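Local atomic coordinates of carboxynorspermidine decarboxylase (Campylobacter jejuni subsp. jejuni 81116, PDB entry 3N29), a protein that catalyses the pyridoxal-phosphate-dependent decarboxylation of carboxynorspermidine, yielding the polyamine norspermidine. Residues Phe105-Glu108 / Tyr109-Glu113; Thr96-Gly99 / Leu100-Lys104; Asn329-Ile332 / Ser333-Lys336; Ile288-Asn291 / Glu292-Ala296. All coordinates share one frame; numbering follows the deposited sequence.

Contact 1: residues Phe105-Glu108 / Tyr109-Glu113; sequences FAKE and YMDKE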
loop_
_atom_site.group_PDB
_atom_site.type_symbol
_atom_site.label_atom_id
_atom_site.label_comp_id
_atom_site.label_asym_id
_atom_site.label_seq_id
_atom_site.Cartn_x
_atom_site.Cartn_y
_atom_site.Cartn_z
ATOM N N PHE A 105 -10.485 -10.076 -14.792
ATOM C CA PHE A 105 -10.625 -8.644 -15.138
ATOM C C PHE A 105 -10.432 -8.412 -16.658
ATOM O O PHE A 105 -11.238 -7.731 -17.338
ATOM C CB PHE A 105 -9.575 -7.866 -14.345
ATOM C CG PHE A 105 -9.704 -6.416 -14.419
ATOM C CD1 PHE A 105 -10.514 -5.748 -13.545
ATOM C CD2 PHE A 105 -9.020 -5.709 -15.399
ATOM C CE1 PHE A 105 -10.610 -4.350 -13.595
ATOM C CE2 PHE A 105 -9.130 -4.331 -15.518
ATOM C CZ PHE A 105 -9.947 -3.636 -14.581
ATOM N N ALA A 106 -9.373 -9.003 -17.193
ATOM C CA ALA A 106 -9.125 -9.032 -18.634
ATOM C C ALA A 106 -10.319 -9.581 -19.400
ATOM O O ALA A 106 -10.823 -8.929 -20.342
ATOM C CB ALA A 106 -7.853 -9.905 -18.922
ATOM N N LYS A 107 -10.857 -10.718 -18.952
ATOM C CA LYS A 107 -12.058 -11.288 -19.568
ATOM C C LYS A 107 -13.248 -10.324 -19.510
ATOM O O LYS A 107 -13.945 -10.115 -20.519
ATOM C CB LYS A 107 -12.409 -12.639 -18.926
ATOM C CG LYS A 107 -13.679 -13.303 -19.400
ATOM C CD LYS A 107 -13.572 -13.683 -20.916
ATOM C CE LYS A 107 -14.895 -14.322 -21.424
ATOM N NZ LYS A 107 -14.858 -14.646 -22.851
ATOM N N GLU A 108 -13.505 -9.780 -18.344
ATOM C CA GLU A 108 -14.656 -8.943 -18.214
ATOM C C GLU A 108 -14.598 -7.625 -18.948
ATOM O O GLU A 108 -15.505 -7.293 -19.644
ATOM C CB GLU A 108 -14.945 -8.682 -16.738
ATOM C CG GLU A 108 -15.852 -7.548 -16.487
ATOM C CD GLU A 108 -16.424 -7.502 -15.094
ATOM O OE1 GLU A 108 -15.860 -8.073 -14.195
ATOM O OE2 GLU A 108 -17.454 -6.873 -14.900
ATOM N N TYR A 109 -13.598 -6.825 -18.670
ATOM C CA TYR A 109 -13.303 -5.597 -19.342
ATOM C C TYR A 109 -12.843 -5.411 -20.771
ATOM O O TYR A 109 -13.157 -4.455 -21.360
ATOM C CB TYR A 109 -12.702 -4.572 -18.368
ATOM C CG TYR A 109 -13.498 -4.429 -17.094
ATOM C CD1 TYR A 109 -14.495 -3.519 -16.980
ATOM C CD2 TYR A 109 -13.250 -5.223 -16.026
ATOM C CE1 TYR A 109 -15.190 -3.403 -15.853
ATOM C CE2 TYR A 109 -13.937 -5.108 -14.879
ATOM C CZ TYR A 109 -14.913 -4.194 -14.787
ATOM O OH TYR A 109 -15.597 -4.087 -13.645
ATOM N N MET A 110 -11.932 -6.266 -21.210
ATOM C CA MET A 110 -11.415 -6.282 -22.567
ATOM C C MET A 110 -11.915 -7.374 -23.521
ATOM O O MET A 110 -12.164 -7.131 -24.660
ATOM C CB MET A 110 -9.878 -6.179 -22.570
ATOM C CG MET A 110 -9.177 -5.938 -23.941
ATOM S SD MET A 110 -7.415 -5.805 -24.079
ATOM C CE MET A 110 -7.224 -4.295 -23.310
ATOM N N ASP A 111 -11.997 -8.581 -23.009
ATOM C CA ASP A 111 -12.422 -9.758 -23.761
ATOM C C ASP A 111 -11.617 -10.061 -25.038
ATOM O O ASP A 111 -12.152 -10.464 -26.039
ATOM C CB ASP A 111 -13.926 -9.800 -24.004
ATOM C CG ASP A 111 -14.441 -11.216 -24.240
ATOM O OD1 ASP A 111 -13.687 -12.176 -24.140
ATOM O OD2 ASP A 111 -15.618 -11.358 -24.516
ATOM N N LYS A 112 -10.330 -9.866 -24.968
ATOM C CA LYS A 112 -9.402 -10.147 -26.031
ATOM C C LYS A 112 -8.431 -11.233 -25.555
ATOM O O LYS A 112 -8.811 -12.021 -24.770
ATOM C CB LYS A 112 -8.816 -8.917 -26.667
ATOM C CG LYS A 112 -9.876 -8.010 -27.288
ATOM C CD LYS A 112 -9.340 -6.834 -28.003
ATOM C CE LYS A 112 -8.371 -7.183 -29.033
ATOM N NZ LYS A 112 -8.186 -6.131 -30.021
ATOM N N GLU A 113 -7.252 -11.344 -26.123
ATOM C CA GLU A 113 -6.326 -12.393 -25.706
ATOM C C GLU A 113 -5.914 -12.236 -24.230
ATOM O O GLU A 113 -5.832 -11.172 -23.724
ATOM C CB GLU A 113 -5.060 -12.351 -26.519
ATOM C CG GLU A 113 -5.236 -12.598 -27.966
ATOM C CD GLU A 113 -3.962 -12.990 -28.687
ATOM O OE1 GLU A 113 -4.042 -13.299 -29.854
ATOM O OE2 GLU A 113 -2.882 -12.954 -28.126
HETATM O O HOH W 1 -16.034 -6.549 -11.848
#

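Contact 2: residues Thr96-Gly99 / Leu100-Lys104; sequences TCSG and LWEAK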
loop_
_atom_site.group_PDB
_atom_site.type_symbol
_atom_site.label_atom_id
_atom_site.label_comp_id
_atom_site.label_asym_id
_atom_site.label_seq_id
_atom_site.Cartn_x
_atom_site.Cartn_y
_atom_site.Cartn_z
ATOM N N THR A 96 -1.810 -9.129 -20.371
ATOM C CA THR A 96 -1.004 -10.029 -19.593
ATOM C C THR A 96 -1.403 -9.914 -18.129
ATOM O O THR A 96 -1.551 -8.800 -17.561
ATOM C CB THR A 96 0.476 -9.702 -19.712
ATOM O OG1 THR A 96 0.878 -10.102 -21.003
ATOM C CG2 THR A 96 1.284 -10.570 -18.700
ATOM N N CYS A 97 -1.560 -11.080 -17.526
ATOM C CA CYS A 97 -2.186 -11.265 -16.232
ATOM C C CYS A 97 -1.336 -12.117 -15.326
ATOM O O CYS A 97 -0.686 -13.071 -15.745
ATOM C CB CYS A 97 -3.529 -11.975 -16.437
ATOM S SG CYS A 97 -4.544 -11.135 -17.657
ATOM N N SER A 98 -1.372 -11.816 -14.039
ATOM C CA SER A 98 -0.538 -12.516 -13.111
ATOM C C SER A 98 -1.213 -13.737 -12.430
ATOM O O SER A 98 -0.647 -14.401 -11.523
ATOM C CB SER A 98 -0.192 -11.522 -12.004
ATOM O OG SER A 98 -1.392 -11.230 -11.275
ATOM N N GLY A 99 -2.466 -13.982 -12.740
ATOM C CA GLY A 99 -3.242 -14.894 -11.914
ATOM C C GLY A 99 -4.688 -14.779 -12.227
ATOM O O GLY A 99 -5.035 -14.140 -13.254
ATOM N N LEU A 100 -5.510 -15.334 -11.326
ATOM C CA LEU A 100 -6.957 -15.520 -11.552
ATOM C C LEU A 100 -7.665 -14.184 -11.630
ATOM O O LEU A 100 -8.429 -13.942 -12.558
ATOM C CB LEU A 100 -7.570 -16.337 -10.421
ATOM C CG LEU A 100 -9.077 -16.628 -10.435
ATOM C CD1 LEU A 100 -9.560 -17.338 -11.729
ATOM C CD2 LEU A 100 -9.475 -17.447 -9.136
ATOM N N TRP A 101 -7.397 -13.305 -10.642
ATOM C CA TRP A 101 -8.129 -12.077 -10.568
ATOM C C TRP A 101 -7.810 -11.170 -11.777
ATOM O O TRP A 101 -8.749 -10.556 -12.343
ATOM C CB TRP A 101 -7.910 -11.368 -9.223
ATOM C CG TRP A 101 -8.618 -11.990 -8.070
ATOM C CD1 TRP A 101 -9.364 -13.134 -8.065
ATOM C CD2 TRP A 101 -8.649 -11.501 -6.721
ATOM N NE1 TRP A 101 -9.833 -13.388 -6.809
ATOM C CE2 TRP A 101 -9.394 -12.408 -5.968
ATOM C CE3 TRP A 101 -8.071 -10.416 -6.083
ATOM C CZ2 TRP A 101 -9.636 -12.241 -4.609
ATOM C CZ3 TRP A 101 -8.325 -10.227 -4.776
ATOM C CH2 TRP A 101 -9.118 -11.130 -4.035
ATOM N N GLU A 102 -6.550 -11.080 -12.210
ATOM C CA GLU A 102 -6.238 -10.272 -13.367
ATOM C C GLU A 102 -6.841 -10.894 -14.644
ATOM O O GLU A 102 -7.340 -10.163 -15.469
ATOM C CB GLU A 102 -4.737 -10.021 -13.556
ATOM C CG GLU A 102 -4.197 -8.921 -12.661
ATOM C CD GLU A 102 -2.757 -8.544 -12.875
ATOM O OE1 GLU A 102 -2.066 -9.206 -13.671
ATOM O OE2 GLU A 102 -2.273 -7.581 -12.204
ATOM N N ALA A 103 -6.809 -12.226 -14.764
ATOM C CA ALA A 103 -7.390 -12.934 -15.942
ATOM C C ALA A 103 -8.881 -12.664 -16.002
ATOM O O ALA A 103 -9.429 -12.352 -17.080
ATOM C CB ALA A 103 -7.083 -14.420 -15.888
ATOM N N LYS A 104 -9.576 -12.808 -14.879
ATOM C CA LYS A 104 -11.039 -12.452 -14.861
ATOM C C LYS A 104 -11.320 -11.011 -15.232
ATOM O O LYS A 104 -12.309 -10.741 -15.910
ATOM C CB LYS A 104 -11.689 -12.747 -13.508
ATOM C CG LYS A 104 -11.802 -14.267 -13.218
ATOM C CD LYS A 104 -12.069 -14.579 -11.765
ATOM C CE LYS A 104 -13.380 -14.055 -11.282
ATOM N NZ LYS A 104 -14.430 -14.847 -11.824
HETATM O O HOH W 2 -0.112 -8.039 -15.171
HETATM O O HOH W 3 -4.266 -12.045 -10.705
#

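Contact 3: residues Asn329-Ile332 / Ser333-Lys336; sequences NEKI and SDLK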
loop_
_atom_site.group_PDB
_atom_site.type_symbol
_atom_site.label_atom_id
_atom_site.label_comp_id
_atom_site.label_asym_id
_atom_site.label_seq_id
_atom_site.Cartn_x
_atom_site.Cartn_y
_atom_site.Cartn_z
ATOM N N ASN A 329 14.295 15.349 2.485
ATOM C CA ASN A 329 15.190 16.523 2.642
ATOM C C ASN A 329 16.323 16.648 1.658
ATOM O O ASN A 329 17.324 17.282 1.952
ATOM C CB ASN A 329 15.726 16.659 4.073
ATOM C CG ASN A 329 14.609 16.830 5.071
ATOM O OD1 ASN A 329 13.754 17.690 4.904
ATOM N ND2 ASN A 329 14.587 16.006 6.083
ATOM N N GLU A 330 16.183 16.041 0.504
ATOM C CA GLU A 330 17.159 16.212 -0.531
ATOM C C GLU A 330 16.867 17.528 -1.262
ATOM O O GLU A 330 15.777 17.730 -1.792
ATOM C CB GLU A 330 17.110 15.061 -1.522
ATOM C CG GLU A 330 18.298 15.053 -2.401
ATOM C CD GLU A 330 18.182 14.151 -3.636
ATOM O OE1 GLU A 330 17.283 13.283 -3.658
ATOM O OE2 GLU A 330 19.012 14.360 -4.592
ATOM N N LYS A 331 17.880 18.358 -1.392
ATOM C CA LYS A 331 17.748 19.633 -2.085
ATOM C C LYS A 331 17.734 19.382 -3.572
ATOM O O LYS A 331 18.640 18.704 -4.067
ATOM C CB LYS A 331 18.903 20.595 -1.736
ATOM C CG LYS A 331 18.625 21.993 -2.230
ATOM C CD LYS A 331 19.651 23.004 -1.687
ATOM C CE LYS A 331 19.426 24.327 -2.437
ATOM N NZ LYS A 331 20.174 25.429 -1.839
ATOM N N ILE A 332 16.707 19.911 -4.240
ATOM C CA ILE A 332 16.506 19.728 -5.644
ATOM C C ILE A 332 16.746 21.046 -6.402
ATOM O O ILE A 332 17.397 21.021 -7.452
ATOM C CB ILE A 332 15.148 19.080 -5.945
ATOM C CG1 ILE A 332 15.071 17.649 -5.349
ATOM C CG2 ILE A 332 14.878 18.971 -7.474
ATOM C CD1 ILE A 332 16.103 16.796 -5.814
ATOM N N SER A 333 16.250 22.174 -5.894
ATOM C CA SER A 333 16.495 23.480 -6.500
ATOM C C SER A 333 16.220 24.593 -5.516
ATOM O O SER A 333 15.774 24.359 -4.389
ATOM C CB SER A 333 15.616 23.658 -7.746
ATOM O OG SER A 333 14.249 23.755 -7.375
ATOM N N ASP A 334 16.528 25.822 -5.931
ATOM C CA ASP A 334 16.375 26.976 -5.104
ATOM C C ASP A 334 15.150 27.775 -5.493
ATOM O O ASP A 334 14.782 27.780 -6.651
ATOM C CB ASP A 334 17.590 27.855 -5.267
ATOM C CG ASP A 334 18.790 27.262 -4.604
ATOM O OD1 ASP A 334 18.769 27.264 -3.347
ATOM O OD2 ASP A 334 19.731 26.843 -5.326
ATOM N N LEU A 335 14.559 28.458 -4.502
ATOM C CA LEU A 335 13.427 29.324 -4.706
ATOM C C LEU A 335 13.864 30.508 -5.606
ATOM O O LEU A 335 14.934 31.039 -5.411
ATOM C CB LEU A 335 12.923 29.829 -3.362
ATOM C CG LEU A 335 11.594 30.581 -3.331
ATOM C CD1 LEU A 335 10.442 29.731 -3.958
ATOM C CD2 LEU A 335 11.300 30.984 -1.889
ATOM N N LYS A 336 13.081 30.830 -6.623
ATOM C CA LYS A 336 13.367 32.026 -7.403
ATOM C C LYS A 336 12.650 33.238 -6.820
ATOM O O LYS A 336 11.794 33.154 -5.958
ATOM C CB LYS A 336 13.042 31.828 -8.857
ATOM C CG LYS A 336 13.801 30.663 -9.494
ATOM C CD LYS A 336 13.404 30.496 -10.957
ATOM C CE LYS A 336 14.420 29.645 -11.707
ATOM N NZ LYS A 336 14.821 30.294 -13.008
#

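Contact 4: residues Ile288-Asn291 / Glu292-Ala296; sequences IIEN and EKQIA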
loop_
_atom_site.group_PDB
_atom_site.type_symbol
_atom_site.label_atom_id
_atom_site.label_comp_id
_atom_site.label_asym_id
_atom_site.label_seq_id
_atom_site.Cartn_x
_atom_site.Cartn_y
_atom_site.Cartn_z
ATOM N N ILE A 288 -4.015 25.502 5.411
ATOM C CA ILE A 288 -2.667 25.976 5.289
ATOM C C ILE A 288 -2.181 26.434 6.675
ATOM O O ILE A 288 -2.801 27.216 7.320
ATOM C CB ILE A 288 -2.561 27.108 4.290
ATOM C CG1 ILE A 288 -2.993 26.663 2.905
ATOM C CG2 ILE A 288 -1.190 27.598 4.218
ATOM C CD1 ILE A 288 -2.850 27.685 1.935
ATOM N N ILE A 289 -1.066 25.915 7.095
ATOM C CA ILE A 289 -0.542 26.248 8.383
ATOM C C ILE A 289 0.905 26.615 8.270
ATOM O O ILE A 289 1.480 26.551 7.243
ATOM C CB ILE A 289 -0.747 25.164 9.404
ATOM C CG1 ILE A 289 0.154 24.002 9.109
ATOM C CG2 ILE A 289 -2.169 24.728 9.436
ATOM C CD1 ILE A 289 0.179 23.021 10.101
ATOM N N GLU A 290 1.451 27.083 9.354
ATOM C CA GLU A 290 2.819 27.478 9.396
ATOM C C GLU A 290 3.616 26.804 10.513
ATOM O O GLU A 290 3.202 26.769 11.616
ATOM C CB GLU A 290 2.878 28.978 9.582
ATOM C CG GLU A 290 4.193 29.478 9.334
ATOM C CD GLU A 290 4.347 30.875 9.716
ATOM O OE1 GLU A 290 3.565 31.696 9.281
ATOM O OE2 GLU A 290 5.279 31.165 10.432
ATOM N N ASN A 291 4.764 26.276 10.180
ATOM C CA ASN A 291 5.720 25.784 11.155
ATOM C C ASN A 291 7.086 26.022 10.527
ATOM O O ASN A 291 7.647 25.161 9.928
ATOM C CB ASN A 291 5.465 24.337 11.551
ATOM C CG ASN A 291 6.357 23.867 12.678
ATOM O OD1 ASN A 291 7.222 24.575 13.125
ATOM N ND2 ASN A 291 6.165 22.645 13.089
ATOM N N GLU A 292 7.547 27.251 10.634
ATOM C CA GLU A 292 8.714 27.749 9.941
ATOM C C GLU A 292 8.430 27.905 8.436
ATOM O O GLU A 292 8.458 28.996 7.938
ATOM C CB GLU A 292 9.967 26.955 10.249
ATOM C CG GLU A 292 10.316 26.963 11.732
ATOM C CD GLU A 292 11.631 26.353 12.023
ATOM O OE1 GLU A 292 11.672 25.187 12.359
ATOM O OE2 GLU A 292 12.653 27.019 11.899
ATOM N N LYS A 293 8.102 26.827 7.749
ATOM C CA LYS A 293 7.636 26.903 6.373
ATOM C C LYS A 293 6.108 26.992 6.290
ATOM O O LYS A 293 5.433 26.698 7.224
ATOM C CB LYS A 293 8.097 25.707 5.578
ATOM C CG LYS A 293 9.453 25.241 5.903
ATOM C CD LYS A 293 10.260 24.846 4.725
ATOM C CE LYS A 293 10.334 25.971 3.691
ATOM N NZ LYS A 293 11.653 26.165 3.119
ATOM N N GLN A 294 5.592 27.413 5.164
ATOM C CA GLN A 294 4.189 27.327 4.902
ATOM C C GLN A 294 3.919 25.883 4.499
ATOM O O GLN A 294 4.659 25.291 3.771
ATOM C CB GLN A 294 3.774 28.251 3.795
ATOM C CG GLN A 294 4.022 29.700 4.068
ATOM C CD GLN A 294 3.102 30.216 5.052
ATOM O OE1 GLN A 294 1.945 30.332 4.808
ATOM N NE2 GLN A 294 3.602 30.517 6.193
ATOM N N ILE A 295 2.862 25.343 5.056
ATOM C CA ILE A 295 2.467 23.981 4.827
ATOM C C ILE A 295 1.019 23.893 4.379
ATOM O O ILE A 295 0.163 24.336 5.065
ATOM C CB ILE A 295 2.621 23.172 6.116
ATOM C CG1 ILE A 295 4.039 23.292 6.640
ATOM C CG2 ILE A 295 2.274 21.737 5.891
ATOM C CD1 ILE A 295 4.210 22.847 7.994
ATOM N N ALA A 296 0.782 23.262 3.246
ATOM C CA ALA A 296 -0.543 23.042 2.742
ATOM C C ALA A 296 -0.914 21.606 3.026
ATOM O O ALA A 296 -0.209 20.706 2.686
ATOM C CB ALA A 296 -0.583 23.290 1.298
HETATM O O HOH W 4 9.511 23.189 13.290
#

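Contact 1: residues Phe105-Glu108 / Tyr109-Glu113
Phe-105 and Tyr-109 sit one helical turn apart at the C-terminal end of helix 100-109, and their rings form the tightly packed part of this contact. The Tyr-109 edge carrying CD2 and CE2 lies over one face of the Phe-105 ring, with Phe-105 CE1 3.6 Å from Tyr-109 CE2. The planes meet at 38°, an inclination intermediate between a parallel stack and a T. Glu-108 runs alongside Tyr-109: its chain leaves with CG anti to the backbone N (chi1 164°), which lays CG over a face of the phenol in a CH-pi contact, 3.7 Å from the ring centroid. The carboxylate beyond is nearly parallel to the ring. A water bridges Glu-108 OE1 and Tyr-109 OH, while Tyr-411 of the second subunit also bonds to OE1 and Arg-407 to the phenol oxygen.

The loose side carries exposed Lys-107 and Asp-111, which point the same way and join in a salt bridge from Lys-107 NZ to Asp-111 OD1 of 3.0 Å. The ammonium approaches the syn side of the carboxylate, 34° out of its plane. The helix ends at this pair: Ala-106 O accepts both Met-110 N and Asp-111 N, the latter at 2.9 Å in the i+5 to i bond that defines a pi-turn, and Asp-111 then takes positive phi.

Ala-106 faces the barrel wall, touching Cys-95 and Cys-97 of strand 94-97 and Ile-114 of strand 113-118, whereas Phe-105 and Tyr-109 pack on Met-85 of helix 85-91 and on Tyr-411 of the second subunit.

Contact 2: residues Thr96-Gly99 / Leu100-Lys104
A buried beta-to-alpha turn, in which Glu-102 reaches back from the first turn of helix 100-109 to Ser-98, links that helix to strand 94-97, the second strand of the eight-stranded beta/alpha barrel. Its parts belong to the beta-alpha-beta unit that continues into strand 113-118. The turn lies on the cofactor side of the barrel: the Thr-96 side chain is about 5 Å from pyridoxal phosphate, and its hydroxyl bonds to Glu-269 of the cofactor pocket.

Gly-99 occupies the N-cap, and its carbonyl oxygen opens the helical bonding by accepting Ala-103 N at 3.0 Å. The bond to Ser-98 falls one residue ahead of the N-cap: Ser-98 N donates to Glu-102 OE1 at 2.7 Å. It arrives on the anti side of the carboxylate, 35° out of plane. Chi1 of -80° sets Glu-102 CG beside its own backbone N, and the extended chain then carries OE1 back to the turn. The same oxygen takes a water that also donates to Thr-96 O. This buried carboxylate is held through both oxygens, OE2 by Asn-387 of the second subunit.

On the apolar side, Cys-97 CB lies 3.7 Å from Glu-102 CB and 4.3 Å from Ala-103 CB. Ala-103 also touches Thr-116 of strand 113-118 and Leu-132 of helix 123-132.

Facing the second subunit, Ser-98 OG bonds to Asn-387 O of that chain and accepts from a second water, which in turn accepts from Glu-102 N at 2.9 Å.

Contact 3: residues Asn329-Ile332 / Ser333-Lys336
Lys-331 and Asp-334 clasp each other across a short, irregular piece of the connection between strands 321-325 and 340-345, in the mixed beta-sheet part of the chain and at its surface.

The ionic interaction dominates. Lys-331 NZ donates to Asp-334 OD1 over 2.8 Å in a salt bridge between exposed side chains. The lysine is stretched almost straight, each torsion near 180° from chi1 (-169°) onward, and this full extension lets its end span the two intervening residues. Asp-334 swings in obliquely and offers OD1 on its syn side, with the ammonium 23° out of the carboxylate plane. Lys-331 CE, the carbon bearing the amine, lies 3.1 Å from Asp-334 OD1. Both exposed residues also touch a crystal neighbour, so their conformations may owe something to the lattice.

Apolar contact is slight: Ile-332 rests on Ile-323, on the strand that precedes the loop.

Backbone and hydroxyl bonds fix the chain that carries the bridge. Ile-332 and Ser-333 form backbone hydrogen bonds with Leu-324, which sets this part of the connection beside strand 321-325. Arg-322 bonds to Asp-334 O, the backbone carbonyl of the bridging aspartate. Ser-333 OG occupies the position between its backbone N and carbonyl carbon (chi1 68°), and from there it bonds to Ile-323 O and Arg-322 NH1.

Contact 4: residues Ile288-Asn291 / Glu292-Ala296
Asn-291 and Ile-295 meet where the chain reverses, the CD1 methyl of the isoleucine lying 4.1 Å from Asn-291 CB. Ile-295 also touches the preceding strand nearer its base: Ile-289 CG1 approaches its CB from the same face of the sheet. Their backbones form an antiparallel hydrogen-bonded pair, with Ile-289 N to Ile-295 O and Ile-295 N to Ile-289 O both 2.9 Å. The Ile-295 side chain is buried further by Leu-343 and Thr-345 of strand 340-345 and by Tyr-178 of the second subunit.

Asn-291 continues the pairing through its N, which donates to Lys-293 O at 3.1 Å. Its own carbonyl weakly accepts Lys-293 N, and Glu-292 between them has phi 71° and psi -61°, the conformation of a classic gamma turn. A beta hairpin of strands 279-290 and 294-298 is thus closed by a single residue. The tight bend buries Glu-292 N without a hydrogen-bonding partner.

The side chains of Asn-291 and Glu-292 reach the second subunit. A water donates to Asn-291 OD1 at 2.7 Å and to Glu-292 OE1, tying the amide to the carboxylate, whose planes differ by 38°. Asn-291 ND2 then bonds to Ser-179 O of the second subunit, and Glu-292 forms a salt bridge with Arg-177 of that subunit.

On the face carrying Ile-288, Glu-290 and Ala-296, Gln-294 is folded at chi2 so that its amide comes over to Glu-290. The resulting bond from Gln-294 NE2 to Glu-290 OE1 is weak at 3.3 Å.

Along the chain, contact 2 comes first, closing the turn that joins barrel strand 94-97 to helix 100-109; contact 1 follows directly and ends that helix ahead of strand 113-118. The two touch where Ala-106 CB meets Cys-97 SG at 3.8 Å, and together they bound the helix of one beta-alpha-beta unit. Contact 4 then closes the hairpin of strands 279-290 and 294-298, and contact 3 lies in the connection leading to strand 340-345, which pairs with 294-298. All four run in series, with none nested or crossing. Contacts 3 and 4 have centres about 17 Å apart, on the opposite side of the chain's centre from contacts 1 and 2. Contacts 1, 2 and 4 all reach the second subunit.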